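Local atomic coordinates of putative lipoprotein (Clostridium perfringens ATCC 13124, PDB entry 4R7R), a protein that is of unknown function but, as a putative lipoprotein with an alpha-beta fold, probably binds lipid. Residues L53-I59 / Y104-I110; L69-F73 / C120-F124; N60-L64 / V100-Y104; S78-V82 / L93-D97. One frame throughout, in Å; residues are numbered along the deposited sequence.

Interaction 1 (L53-I59 / Y104-I110); sequences LKDSNFI and YLSLKDI
F58 and L105 face each other as an antiparallel non-hydrogen-bonded pair, CA to CA 4.5 Å, where the short, weakly bonded strand 58-59 runs beside strand 103-106. The pairing rests on this and on S106 N to N57 O, a bond of 2.8 Å lying in the carbonyl plane; I59 N also donates to Y104 O at 2.8 Å, tilted from the plane of that carbonyl. Just before the strand, residues 55-57 make a 3-10 turn, and the side chain of N57 is the polar centre of the contact. Its CG stands anti to the carbonyl carbon (chi1 -68°), which brings ND2 to the 106-110 side. There ND2 donates to S106 O over 3.1 Å and, at a doubtfully short distance, to D109 OD2; the amide and the carboxylate meet with their planes 78° apart. The other end of the amide, OD1, accepts K54 N at 2.7 Å and so ties the side chain back to its own turn. The apolar half lies on L105, whose CD2 touches L53 CD1 at 3.5 Å and F58 CE1 at 3.6 Å; L53 crosses it at about a right angle, while F58 runs alongside. Helix 9-17 adds T11 to L53 and F58. With both amide ends engaged, the flip of N57 is fixed, and one buried side chain joins the turn to the strand end and probably to the loop beyond.

Interaction 2 (L69-F73 / C120-F124); sequences LYKIF and CQYVF
The ring of Y70 lies flat against C120, and this is the tight part of the contact. C120 CB sits over one face of the ring, 3.6 Å from its centroid, a CH-pi contact displaced toward the CD2-CE2 side. The sulfur approaches the same ring obliquely, SG to centroid 4.5 Å, in a Cys sulfur-aromatic contact. C120 SG also reaches I72 CD1 at 3.9 Å, which places the thiol between two side chains of one strand; with SG anti to the carbonyl carbon (chi1 -70°), the sulfur leans along the sheet toward I72. Strand 70-75 is an inner strand of the antiparallel sheet, and the C-terminal helix 116-125 packs across it: the short axes are 10.8 Å apart at closest approach and make an angle of 80°, so few residues can meet. L69 and Y70 both face I85 in a classic beta bulge at the start of this strand. L27 and V36, from the two strands beyond, meet V123 of the helix, and V36 touches F124 as well. On the more open side the fit is poorer. The rings of Y70 and F124 have planes only 21° apart, yet they are slid past each other with centroids 5.8 Å apart and barely overlap. Q121 is exposed, but its extended chain crosses the phenol end of Y70 at about a right angle, with CG close against Y70 OH at 3.0 Å.

Interaction 3 (N60-L64 / V100-Y104); sequences NEEAL and VRKDY
E61 and Y104 meet with the glutamate's backbone over the ring and its side chain passing obliquely across the phenol. E61 CA lies above the centre of the ring, 3.8 Å from the centroid and 12° off the normal, a CH-pi contact, while E62 N stands over the same face nearer the rim. E61 CG comes to 3.4 Å from Y104 CE2, and beyond it the chain is extended, carrying the carboxylate past the ring with the two planes 62° apart. L64 comes from another direction: its CD2 approaches the ring edge, 4.2 Å from Y104 CE1. Residues 60-64 thus form an irregular loop leaving edge strand 58-59 and passing over the ring of Y104 in strand 103-106, its end-to-end direction 104° from that of 100-104. The polar part runs through a water, which donates to E61 OE2 at 2.9 Å, accepts from K102 N at 2.6 Å and is hydrogen-bonded to Y104 OH, 3.2 Å away. On the strand side, R101 reaches forward to D103, NH1 and NH2 both gripping OD1 in the guanidinium plane; the salt bridge, NH2 to OD1, measures 2.7 Å. H10 N also bonds D103 OD1, and T11 OG1 bonds D103 OD2, joining this pair to helix 9-17.

Interaction 4 (S78-V82 / L93-D97); sequences SEKYV and LYPWD
Strands 80-85 and 90-95 form a beta hairpin, and this contact lies at its open end, away from the turn. V82 and Y94 are an antiparallel hydrogen-bonded pair: V82 N donates to Y94 O at 2.8 Å, almost straight onto the carbonyl, and Y94 N returns a bond to V82 O at 3.0 Å. One step on, Y81 and P95 form a non-hydrogen-bonded pair with CA atoms 4.2 Å apart, and W96 N then donates to K80 O at 2.9 Å, tilted 34° from the carbonyl plane. V82 and Y94 point the same way, with V82 CB over one ring face and CG1 reaching Y94 CZ at 3.6 Å. The phenol of Y94 is hydrogen-bonded to D84 and to K71. On the other side of the hairpin, P95 CA lies over a face of the Y81 ring, 4.0 Å from its centroid, while L93 CD2 meets the edge of that ring; N13 and L14 of helix 9-17 touch Y81 too. The exposed margin is carried by W96, whose CG sits between the backbone N and the carbonyl carbon (chi1 74°), turning the indole back toward K80. There K80 CB lies over a face of the five-membered ring, and the lysine chain crosses the indole at about a right angle. The alternation of hydrogen-bonded and non-hydrogen-bonded pairs is that of an antiparallel beta hairpin, here one whose Y81 side packs on helix 9-17.

How the interactions relate
From the N terminus, 53-59 is reached first, and interaction 1 closes a loop of 44 residues, bringing edge strand 58-59 to strand 103-106. Interaction 3 starts directly after it, at 60-64, and ends on the same strand, so it lies within that loop and shares Y104. Interaction 2 begins at 69-73 but reaches past 110, tying strand 70-75 to the C-terminal helix 116-125; it therefore crosses interactions 1 and 3. Interaction 4, which pairs strands 80-85 and 90-95, falls inside all three loops. All four reach one antiparallel sheet, where neighbours join: F73 CE1 packs on V82 CG2 between interactions 2 and 4, D103 N makes a probable hydrogen bond to L93 O between 3 and 4, and L105 packs on L93 between 1 and 4.

Interaction 1 (L53-I59 / Y104-I110)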
loop_
_atom_site.group_PDB
_atom_site.type_symbol
_atom_site.label_atom_id
_atom_site.label_comp_id
_atom_site.label_asym_id
_atom_site.label_seq_id
_atom_site.Cartn_x
_atom_site.Cartn_y
_atom_site.Cartn_z
ATOM N N LEU A 53 -10.282 0.502 5.886
ATOM C CA LEU A 53 -9.908 1.916 6.011
ATOM C C LEU A 53 -11.088 2.816 6.365
ATOM O O LEU A 53 -12.125 2.819 5.687
ATOM C CB LEU A 53 -9.270 2.445 4.717
ATOM C CG LEU A 53 -7.963 1.800 4.285
ATOM C CD1 LEU A 53 -7.432 2.480 3.036
ATOM C CD2 LEU A 53 -6.958 1.826 5.416
ATOM N N LYS A 54 -10.909 3.592 7.423
ATOM C CA LYS A 54 -11.821 4.680 7.718
ATOM C C LYS A 54 -11.191 5.970 7.198
ATOM O O LYS A 54 -9.991 6.014 6.907
ATOM C CB LYS A 54 -12.102 4.763 9.217
ATOM C CG LYS A 54 -12.569 3.449 9.842
ATOM C CD LYS A 54 -12.224 3.389 11.331
ATOM C CE LYS A 54 -13.082 2.360 12.086
ATOM N NZ LYS A 54 -12.752 0.931 11.751
ATOM N N ASP A 55 -11.994 7.020 7.096
ATOM C CA ASP A 55 -11.539 8.295 6.549
ATOM C C ASP A 55 -10.432 8.963 7.371
ATOM O O ASP A 55 -9.605 9.696 6.828
ATOM C CB ASP A 55 -12.726 9.249 6.414
ATOM C CG ASP A 55 -13.980 8.550 5.911
ATOM O OD1 ASP A 55 -14.323 8.715 4.713
ATOM O OD2 ASP A 55 -14.616 7.828 6.723
ATOM N N SER A 56 -10.416 8.712 8.674
ATOM C CA SER A 56 -9.399 9.288 9.547
ATOM C C SER A 56 -8.018 8.658 9.340
ATOM O O SER A 56 -7.027 9.134 9.890
ATOM C CB SER A 56 -9.825 9.140 11.005
ATOM O OG SER A 56 -10.145 7.788 11.294
ATOM N N ASN A 57 -7.956 7.582 8.559
ATOM C CA ASN A 57 -6.687 6.958 8.216
ATOM C C ASN A 57 -5.904 7.780 7.204
ATOM O O ASN A 57 -4.700 7.613 7.065
ATOM C CB ASN A 57 -6.916 5.561 7.657
ATOM C CG ASN A 57 -7.438 4.596 8.698
ATOM O OD1 ASN A 57 -8.561 4.104 8.592
ATOM N ND2 ASN A 57 -6.625 4.315 9.706
ATOM N N PHE A 58 -6.597 8.654 6.480
ATOM C CA PHE A 58 -5.973 9.459 5.436
ATOM C C PHE A 58 -5.435 10.754 6.002
ATOM O O PHE A 58 -6.189 11.569 6.527
ATOM C CB PHE A 58 -6.975 9.743 4.318
ATOM C CG PHE A 58 -7.460 8.503 3.639
ATOM C CD1 PHE A 58 -6.724 7.929 2.605
ATOM C CD2 PHE A 58 -8.625 7.868 4.065
ATOM C CE1 PHE A 58 -7.157 6.753 1.980
ATOM C CE2 PHE A 58 -9.066 6.693 3.441
ATOM C CZ PHE A 58 -8.324 6.139 2.392
ATOM N N ILE A 59 -4.127 10.947 5.896
ATOM C CA ILE A 59 -3.512 12.152 6.440
ATOM C C ILE A 59 -2.884 13.021 5.347
ATOM O O ILE A 59 -2.836 12.631 4.179
ATOM C CB ILE A 59 -2.446 11.795 7.485
ATOM C CG1 ILE A 59 -1.320 10.978 6.841
ATOM C CG2 ILE A 59 -3.075 11.014 8.608
ATOM C CD1 ILE A 59 -0.207 10.635 7.771
ATOM N N TYR A 104 -1.572 9.635 1.514
ATOM C CA TYR A 104 -0.840 9.331 2.742
ATOM C C TYR A 104 -1.806 8.743 3.744
ATOM O O TYR A 104 -2.863 9.335 4.023
ATOM C CB TYR A 104 -0.159 10.585 3.325
ATOM C CG TYR A 104 0.960 11.142 2.467
ATOM C CD1 TYR A 104 2.301 10.997 2.847
ATOM C CD2 TYR A 104 0.680 11.813 1.268
ATOM C CE1 TYR A 104 3.338 11.513 2.054
ATOM C CE2 TYR A 104 1.702 12.320 0.461
ATOM C CZ TYR A 104 3.028 12.172 0.857
ATOM O OH TYR A 104 4.031 12.678 0.054
ATOM N N LEU A 105 -1.449 7.590 4.298
ATOM C CA LEU A 105 -2.294 6.948 5.286
ATOM C C LEU A 105 -1.479 6.556 6.511
ATOM O O LEU A 105 -0.337 6.118 6.378
ATOM C CB LEU A 105 -2.977 5.706 4.710
ATOM C CG LEU A 105 -3.709 5.737 3.363
ATOM C CD1 LEU A 105 -2.767 5.723 2.183
ATOM C CD2 LEU A 105 -4.632 4.533 3.266
ATOM N N SER A 106 -2.067 6.729 7.693
ATOM C CA SER A 106 -1.579 6.092 8.908
ATOM C C SER A 106 -2.460 4.881 9.204
ATOM O O SER A 106 -3.691 4.966 9.127
ATOM C CB SER A 106 -1.592 7.062 10.088
ATOM O OG SER A 106 -1.255 6.395 11.299
ATOM N N LEU A 107 -1.834 3.759 9.551
ATOM C CA LEU A 107 -2.549 2.493 9.733
ATOM C C LEU A 107 -2.580 2.027 11.168
ATOM O O LEU A 107 -2.719 0.838 11.415
ATOM C CB LEU A 107 -1.914 1.381 8.884
ATOM C CG LEU A 107 -1.858 1.643 7.382
ATOM C CD1 LEU A 107 -1.359 0.412 6.610
ATOM C CD2 LEU A 107 -3.224 2.071 6.899
ATOM N N LYS A 108 -2.440 2.935 12.119
ATOM C CA LYS A 108 -2.379 2.511 13.513
ATOM C C LYS A 108 -3.689 1.877 14.019
ATOM O O LYS A 108 -3.654 0.913 14.803
ATOM C CB LYS A 108 -1.972 3.686 14.402
ATOM C CG LYS A 108 -0.478 3.914 14.403
ATOM C CD LYS A 108 -0.123 5.386 14.460
ATOM C CE LYS A 108 1.378 5.581 14.280
ATOM N NZ LYS A 108 2.161 4.640 15.143
ATOM N N ASP A 109 -4.836 2.379 13.568
ATOM C CA ASP A 109 -6.105 1.871 14.099
ATOM C C ASP A 109 -6.689 0.661 13.337
ATOM O O ASP A 109 -7.690 0.092 13.761
ATOM C CB ASP A 109 -7.158 3.004 14.161
ATOM C CG ASP A 109 -7.465 3.618 12.794
ATOM O OD1 ASP A 109 -8.220 4.621 12.742
ATOM O OD2 ASP A 109 -6.956 3.116 11.769
ATOM N N ILE A 110 -6.081 0.258 12.229
ATOM C CA ILE A 110 -6.683 -0.813 11.434
ATOM C C ILE A 110 -6.395 -2.167 12.066
ATOM O O ILE A 110 -5.472 -2.288 12.868
ATOM C CB ILE A 110 -6.190 -0.808 9.973
ATOM C CG1 ILE A 110 -4.760 -1.295 9.900
ATOM C CG2 ILE A 110 -6.394 0.573 9.322
ATOM C CD1 ILE A 110 -4.481 -1.979 8.625
HETATM O O HOH W 1 -3.610 11.690 1.594
#

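Interaction 2 (L69-F73 / C120-F124)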
loop_
_atom_site.group_PDB
_atom_site.type_symbol
_atom_site.label_atom_id
_atom_site.label_comp_id
_atom_site.label_asym_id
_atom_site.label_seq_id
_atom_site.Cartn_x
_atom_site.Cartn_y
_atom_site.Cartn_z
ATOM N N LEU A 69 10.653 1.045 3.617
ATOM C CA LEU A 69 11.189 -0.241 3.987
ATOM C C LEU A 69 10.916 -1.222 2.845
ATOM O O LEU A 69 11.781 -2.006 2.439
ATOM C CB LEU A 69 10.558 -0.713 5.298
ATOM C CG LEU A 69 10.853 0.220 6.482
ATOM C CD1 LEU A 69 10.206 -0.306 7.747
ATOM C CD2 LEU A 69 12.364 0.440 6.693
ATOM N N TYR A 70 9.700 -1.151 2.319
ATOM C CA TYR A 70 9.249 -2.064 1.287
ATOM C C TYR A 70 8.423 -1.328 0.249
ATOM O O TYR A 70 7.831 -0.269 0.526
ATOM C CB TYR A 70 8.386 -3.188 1.866
ATOM C CG TYR A 70 9.037 -4.054 2.912
ATOM C CD1 TYR A 70 9.954 -5.048 2.557
ATOM C CD2 TYR A 70 8.709 -3.909 4.254
ATOM C CE1 TYR A 70 10.541 -5.860 3.519
ATOM C CE2 TYR A 70 9.284 -4.727 5.220
ATOM C CZ TYR A 70 10.199 -5.695 4.847
ATOM O OH TYR A 70 10.772 -6.487 5.810
ATOM N N LYS A 71 8.337 -1.939 -0.924
ATOM C CA LYS A 71 7.531 -1.423 -2.004
ATOM C C LYS A 71 6.608 -2.538 -2.484
ATOM O O LYS A 71 7.054 -3.649 -2.809
ATOM C CB LYS A 71 8.431 -0.915 -3.125
ATOM C CG LYS A 71 7.954 0.340 -3.810
ATOM C CD LYS A 71 9.015 0.874 -4.792
ATOM C CE LYS A 71 8.522 2.139 -5.461
ATOM N NZ LYS A 71 8.525 3.282 -4.524
ATOM N N ILE A 72 5.317 -2.242 -2.493
ATOM C CA ILE A 72 4.299 -3.158 -2.979
ATOM C C ILE A 72 3.788 -2.755 -4.385
ATOM O O ILE A 72 3.225 -1.665 -4.579
ATOM C CB ILE A 72 3.127 -3.217 -1.977
ATOM C CG1 ILE A 72 3.636 -3.651 -0.588
ATOM C CG2 ILE A 72 2.019 -4.130 -2.491
ATOM C CD1 ILE A 72 2.537 -3.846 0.512
ATOM N N PHE A 73 3.996 -3.631 -5.364
ATOM C CA PHE A 73 3.492 -3.398 -6.718
ATOM C C PHE A 73 2.219 -4.176 -6.938
ATOM O O PHE A 73 2.230 -5.410 -6.983
ATOM C CB PHE A 73 4.539 -3.774 -7.770
ATOM C CG PHE A 73 5.724 -2.870 -7.757
ATOM C CD1 PHE A 73 5.673 -1.637 -8.381
ATOM C CD2 PHE A 73 6.876 -3.223 -7.066
ATOM C CE1 PHE A 73 6.758 -0.780 -8.358
ATOM C CE2 PHE A 73 7.962 -2.375 -7.039
ATOM C CZ PHE A 73 7.901 -1.142 -7.685
ATOM N N CYS A 120 4.742 -7.688 5.081
ATOM C CA CYS A 120 5.845 -7.810 4.145
ATOM C C CYS A 120 6.949 -8.709 4.694
ATOM O O CYS A 120 7.521 -9.511 3.950
ATOM C CB CYS A 120 6.400 -6.431 3.792
ATOM S SG CYS A 120 5.263 -5.447 2.756
ATOM N N GLN A 121 7.235 -8.600 5.993
ATOM C CA GLN A 121 8.282 -9.427 6.602
ATOM C C GLN A 121 7.866 -10.882 6.552
ATOM O O GLN A 121 8.688 -11.767 6.342
ATOM C CB GLN A 121 8.568 -9.001 8.043
ATOM C CG GLN A 121 9.389 -7.719 8.152
ATOM C CD GLN A 121 9.698 -7.320 9.584
ATOM O OE1 GLN A 121 10.126 -8.148 10.399
ATOM N NE2 GLN A 121 9.482 -6.043 9.903
ATOM N N TYR A 122 6.565 -11.107 6.711
ATOM C CA TYR A 122 5.991 -12.442 6.688
ATOM C C TYR A 122 6.074 -13.100 5.301
ATOM O O TYR A 122 6.419 -14.285 5.202
ATOM C CB TYR A 122 4.537 -12.384 7.171
ATOM C CG TYR A 122 3.656 -13.480 6.631
ATOM C CD1 TYR A 122 3.683 -14.758 7.170
ATOM C CD2 TYR A 122 2.786 -13.229 5.580
ATOM C CE1 TYR A 122 2.872 -15.759 6.666
ATOM C CE2 TYR A 122 1.975 -14.218 5.071
ATOM C CZ TYR A 122 2.016 -15.477 5.615
ATOM O OH TYR A 122 1.192 -16.451 5.081
ATOM N N VAL A 123 5.766 -12.357 4.235
ATOM C CA VAL A 123 5.837 -12.934 2.891
ATOM C C VAL A 123 7.259 -13.374 2.569
ATOM O O VAL A 123 7.474 -14.469 2.048
ATOM C CB VAL A 123 5.371 -11.963 1.801
ATOM C CG1 VAL A 123 5.713 -12.530 0.425
ATOM C CG2 VAL A 123 3.882 -11.699 1.922
ATOM N N PHE A 124 8.226 -12.530 2.924
ATOM C CA PHE A 124 9.633 -12.835 2.710
ATOM C C PHE A 124 10.141 -14.014 3.548
ATOM O O PHE A 124 11.002 -14.780 3.088
ATOM C CB PHE A 124 10.490 -11.598 3.000
ATOM C CG PHE A 124 10.529 -10.620 1.871
ATOM C CD1 PHE A 124 9.755 -9.472 1.901
ATOM C CD2 PHE A 124 11.322 -10.855 0.766
ATOM C CE1 PHE A 124 9.773 -8.562 0.854
ATOM C CE2 PHE A 124 11.349 -9.951 -0.292
ATOM C CZ PHE A 124 10.569 -8.799 -0.248
#

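Interaction 3 (N60-L64 / V100-Y104)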
loop_
_atom_site.group_PDB
_atom_site.type_symbol
_atom_site.label_atom_id
_atom_site.label_comp_id
_atom_site.label_asym_id
_atom_site.label_seq_id
_atom_site.Cartn_x
_atom_site.Cartn_y
_atom_site.Cartn_z
ATOM N N ASN A 60 -2.405 14.197 5.740
ATOM C CA ASN A 60 -1.773 15.132 4.813
ATOM C C ASN A 60 -0.361 14.740 4.391
ATOM O O ASN A 60 0.284 13.904 5.029
ATOM C CB ASN A 60 -1.737 16.528 5.435
ATOM C CG ASN A 60 -3.125 17.110 5.648
ATOM O OD1 ASN A 60 -3.734 17.647 4.721
ATOM N ND2 ASN A 60 -3.632 17.006 6.875
ATOM N N GLU A 61 0.106 15.359 3.311
ATOM C CA GLU A 61 1.479 15.207 2.847
ATOM C C GLU A 61 2.471 15.461 3.965
ATOM O O GLU A 61 2.360 16.449 4.688
ATOM C CB GLU A 61 1.781 16.166 1.694
ATOM C CG GLU A 61 1.358 15.676 0.329
ATOM C CD GLU A 61 2.127 16.357 -0.790
ATOM O OE1 GLU A 61 2.829 17.360 -0.515
ATOM O OE2 GLU A 61 2.034 15.887 -1.945
ATOM N N GLU A 62 3.439 14.559 4.092
ATOM C CA GLU A 62 4.523 14.686 5.056
ATOM C C GLU A 62 5.884 14.584 4.385
ATOM O O GLU A 62 6.015 13.956 3.334
ATOM C CB GLU A 62 4.432 13.595 6.115
ATOM C CG GLU A 62 3.320 13.744 7.126
ATOM C CD GLU A 62 3.461 12.729 8.247
ATOM O OE1 GLU A 62 4.344 11.847 8.131
ATOM O OE2 GLU A 62 2.707 12.821 9.243
ATOM N N ALA A 63 6.898 15.185 5.003
ATOM C CA ALA A 63 8.288 14.934 4.613
ATOM C C ALA A 63 8.615 13.469 4.884
ATOM O O ALA A 63 8.073 12.874 5.814
ATOM C CB ALA A 63 9.239 15.847 5.365
ATOM N N LEU A 64 9.487 12.873 4.081
ATOM C CA LEU A 64 9.674 11.429 4.181
ATOM C C LEU A 64 11.110 11.023 4.450
ATOM O O LEU A 64 12.037 11.707 4.034
ATOM C CB LEU A 64 9.181 10.743 2.903
ATOM C CG LEU A 64 7.675 10.779 2.648
ATOM C CD1 LEU A 64 7.366 10.338 1.226
ATOM C CD2 LEU A 64 6.919 9.916 3.661
ATOM N N VAL A 100 3.069 12.592 -8.479
ATOM C CA VAL A 100 3.149 14.008 -8.140
ATOM C C VAL A 100 2.432 14.259 -6.824
ATOM O O VAL A 100 2.835 15.127 -6.047
ATOM C CB VAL A 100 2.554 14.934 -9.243
ATOM C CG1 VAL A 100 3.407 14.868 -10.491
ATOM C CG2 VAL A 100 1.091 14.598 -9.547
ATOM N N ARG A 101 1.377 13.493 -6.568
ATOM C CA ARG A 101 0.645 13.626 -5.319
ATOM C C ARG A 101 0.173 12.268 -4.830
ATOM O O ARG A 101 -0.807 11.704 -5.326
ATOM C CB ARG A 101 -0.540 14.570 -5.478
ATOM C CG ARG A 101 -1.424 14.632 -4.256
ATOM C CD ARG A 101 -2.878 14.477 -4.676
ATOM N NE ARG A 101 -3.782 14.166 -3.570
ATOM C CZ ARG A 101 -4.030 12.936 -3.141
ATOM N NH1 ARG A 101 -4.888 12.741 -2.138
ATOM N NH2 ARG A 101 -3.421 11.901 -3.719
ATOM N N LYS A 102 0.896 11.739 -3.858
ATOM C CA LYS A 102 0.572 10.447 -3.296
ATOM C C LYS A 102 -0.521 10.596 -2.252
ATOM O O LYS A 102 -0.662 11.663 -1.664
ATOM C CB LYS A 102 1.817 9.816 -2.668
ATOM C CG LYS A 102 3.037 9.871 -3.557
ATOM C CD LYS A 102 4.305 9.606 -2.776
ATOM C CE LYS A 102 5.472 9.474 -3.739
ATOM N NZ LYS A 102 6.786 9.333 -3.063
ATOM N N ASP A 103 -1.304 9.539 -2.055
ATOM C CA ASP A 103 -2.131 9.375 -0.860
ATOM C C ASP A 103 -1.241 9.066 0.361
ATOM O O ASP A 103 -0.268 8.308 0.258
ATOM C CB ASP A 103 -3.140 8.233 -1.046
ATOM C CG ASP A 103 -4.435 8.661 -1.747
ATOM O OD1 ASP A 103 -4.487 9.701 -2.467
ATOM O OD2 ASP A 103 -5.423 7.912 -1.573
ATOM N N TYR A 104 -1.572 9.635 1.514
ATOM C CA TYR A 104 -0.840 9.331 2.742
ATOM C C TYR A 104 -1.806 8.743 3.744
ATOM O O TYR A 104 -2.863 9.335 4.023
ATOM C CB TYR A 104 -0.159 10.585 3.325
ATOM C CG TYR A 104 0.960 11.142 2.467
ATOM C CD1 TYR A 104 2.301 10.997 2.847
ATOM C CD2 TYR A 104 0.680 11.813 1.268
ATOM C CE1 TYR A 104 3.338 11.513 2.054
ATOM C CE2 TYR A 104 1.702 12.320 0.461
ATOM C CZ TYR A 104 3.028 12.172 0.857
ATOM O OH TYR A 104 4.031 12.678 0.054
HETATM O O HOH W 2 2.772 13.267 -2.816
#

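Interaction 4 (S78-V82 / L93-D97)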
loop_
_atom_site.group_PDB
_atom_site.type_symbol
_atom_site.label_atom_id
_atom_site.label_comp_id
_atom_site.label_asym_id
_atom_site.label_seq_id
_atom_site.Cartn_x
_atom_site.Cartn_y
_atom_site.Cartn_z
ATOM N N SER A 78 -5.071 -3.520 -16.387
ATOM C CA SER A 78 -4.438 -2.465 -17.172
ATOM C C SER A 78 -3.533 -1.568 -16.323
ATOM O O SER A 78 -2.432 -1.209 -16.739
ATOM C CB SER A 78 -5.509 -1.625 -17.870
ATOM O OG SER A 78 -6.534 -1.260 -16.963
ATOM N N GLU A 79 -4.011 -1.225 -15.128
ATOM C CA GLU A 79 -3.330 -0.293 -14.229
ATOM C C GLU A 79 -2.306 -0.959 -13.317
ATOM O O GLU A 79 -2.392 -2.153 -13.047
ATOM C CB GLU A 79 -4.362 0.431 -13.360
ATOM C CG GLU A 79 -5.124 1.528 -14.070
ATOM C CD GLU A 79 -4.407 2.868 -13.993
ATOM O OE1 GLU A 79 -4.903 3.842 -14.615
ATOM O OE2 GLU A 79 -3.355 2.942 -13.305
ATOM N N LYS A 80 -1.343 -0.175 -12.842
ATOM C CA LYS A 80 -0.472 -0.609 -11.755
ATOM C C LYS A 80 -0.446 0.453 -10.639
ATOM O O LYS A 80 -0.333 1.652 -10.900
ATOM C CB LYS A 80 0.961 -0.902 -12.238
ATOM C CG LYS A 80 1.948 -1.077 -11.046
ATOM C CD LYS A 80 3.188 -1.921 -11.351
ATOM C CE LYS A 80 4.418 -1.071 -11.655
ATOM N NZ LYS A 80 5.620 -1.926 -11.890
ATOM N N TYR A 81 -0.558 0.009 -9.393
ATOM C CA TYR A 81 -0.447 0.933 -8.285
ATOM C C TYR A 81 0.730 0.549 -7.390
ATOM O O TYR A 81 1.209 -0.592 -7.396
ATOM C CB TYR A 81 -1.759 0.981 -7.494
ATOM C CG TYR A 81 -2.812 1.927 -8.081
ATOM C CD1 TYR A 81 -3.380 1.685 -9.326
ATOM C CD2 TYR A 81 -3.241 3.046 -7.377
ATOM C CE1 TYR A 81 -4.324 2.531 -9.858
ATOM C CE2 TYR A 81 -4.199 3.900 -7.897
ATOM C CZ TYR A 81 -4.733 3.642 -9.142
ATOM O OH TYR A 81 -5.684 4.496 -9.669
ATOM N N VAL A 82 1.195 1.518 -6.618
ATOM C CA VAL A 82 2.343 1.325 -5.767
ATOM C C VAL A 82 1.963 1.701 -4.345
ATOM O O VAL A 82 1.291 2.703 -4.118
ATOM C CB VAL A 82 3.556 2.172 -6.259
ATOM C CG1 VAL A 82 4.691 2.112 -5.283
ATOM C CG2 VAL A 82 4.014 1.699 -7.634
ATOM N N LEU A 93 0.505 5.733 -1.290
ATOM C CA LEU A 93 -0.225 4.964 -2.279
ATOM C C LEU A 93 -0.472 5.852 -3.496
ATOM O O LEU A 93 -0.970 6.993 -3.365
ATOM C CB LEU A 93 -1.547 4.449 -1.684
ATOM C CG LEU A 93 -2.341 3.353 -2.414
ATOM C CD1 LEU A 93 -3.319 2.689 -1.448
ATOM C CD2 LEU A 93 -3.092 3.900 -3.629
ATOM N N TYR A 94 -0.132 5.332 -4.678
ATOM C CA TYR A 94 -0.208 6.131 -5.892
ATOM C C TYR A 94 -0.117 5.252 -7.138
ATOM O O TYR A 94 0.393 4.122 -7.063
ATOM C CB TYR A 94 0.895 7.195 -5.888
ATOM C CG TYR A 94 2.304 6.673 -5.693
ATOM C CD1 TYR A 94 3.129 6.436 -6.784
ATOM C CD2 TYR A 94 2.819 6.439 -4.413
ATOM C CE1 TYR A 94 4.428 5.963 -6.619
ATOM C CE2 TYR A 94 4.106 5.979 -4.234
ATOM C CZ TYR A 94 4.914 5.741 -5.338
ATOM O OH TYR A 94 6.208 5.284 -5.173
ATOM N N PRO A 95 -0.635 5.751 -8.282
ATOM C CA PRO A 95 -0.483 4.967 -9.509
ATOM C C PRO A 95 0.984 4.953 -9.895
ATOM O O PRO A 95 1.712 5.914 -9.588
ATOM C CB PRO A 95 -1.353 5.711 -10.540
ATOM C CG PRO A 95 -1.550 7.079 -9.988
ATOM C CD PRO A 95 -1.380 7.006 -8.494
ATOM N N TRP A 96 1.419 3.880 -10.547
ATOM C CA TRP A 96 2.846 3.656 -10.781
ATOM C C TRP A 96 3.490 4.756 -11.624
ATOM O O TRP A 96 4.682 5.015 -11.521
ATOM C CB TRP A 96 3.054 2.306 -11.464
ATOM C CG TRP A 96 2.654 2.340 -12.903
ATOM C CD1 TRP A 96 1.392 2.541 -13.404
ATOM C CD2 TRP A 96 3.518 2.198 -14.034
ATOM N NE1 TRP A 96 1.424 2.522 -14.775
ATOM C CE2 TRP A 96 2.713 2.313 -15.189
ATOM C CE3 TRP A 96 4.892 1.979 -14.182
ATOM C CZ2 TRP A 96 3.236 2.211 -16.481
ATOM C CZ3 TRP A 96 5.417 1.876 -15.471
ATOM C CH2 TRP A 96 4.589 1.996 -16.605
ATOM N N ASP A 97 2.694 5.392 -12.472
ATOM C CA ASP A 97 3.215 6.361 -13.425
ATOM C C ASP A 97 2.834 7.794 -13.045
ATOM O O ASP A 97 2.961 8.713 -13.856
ATOM C CB ASP A 97 2.705 6.037 -14.847
ATOM C CG ASP A 97 1.181 6.167 -14.970
ATOM O OD1 ASP A 97 0.674 6.419 -16.098
ATOM O OD2 ASP A 97 0.490 6.017 -13.927
#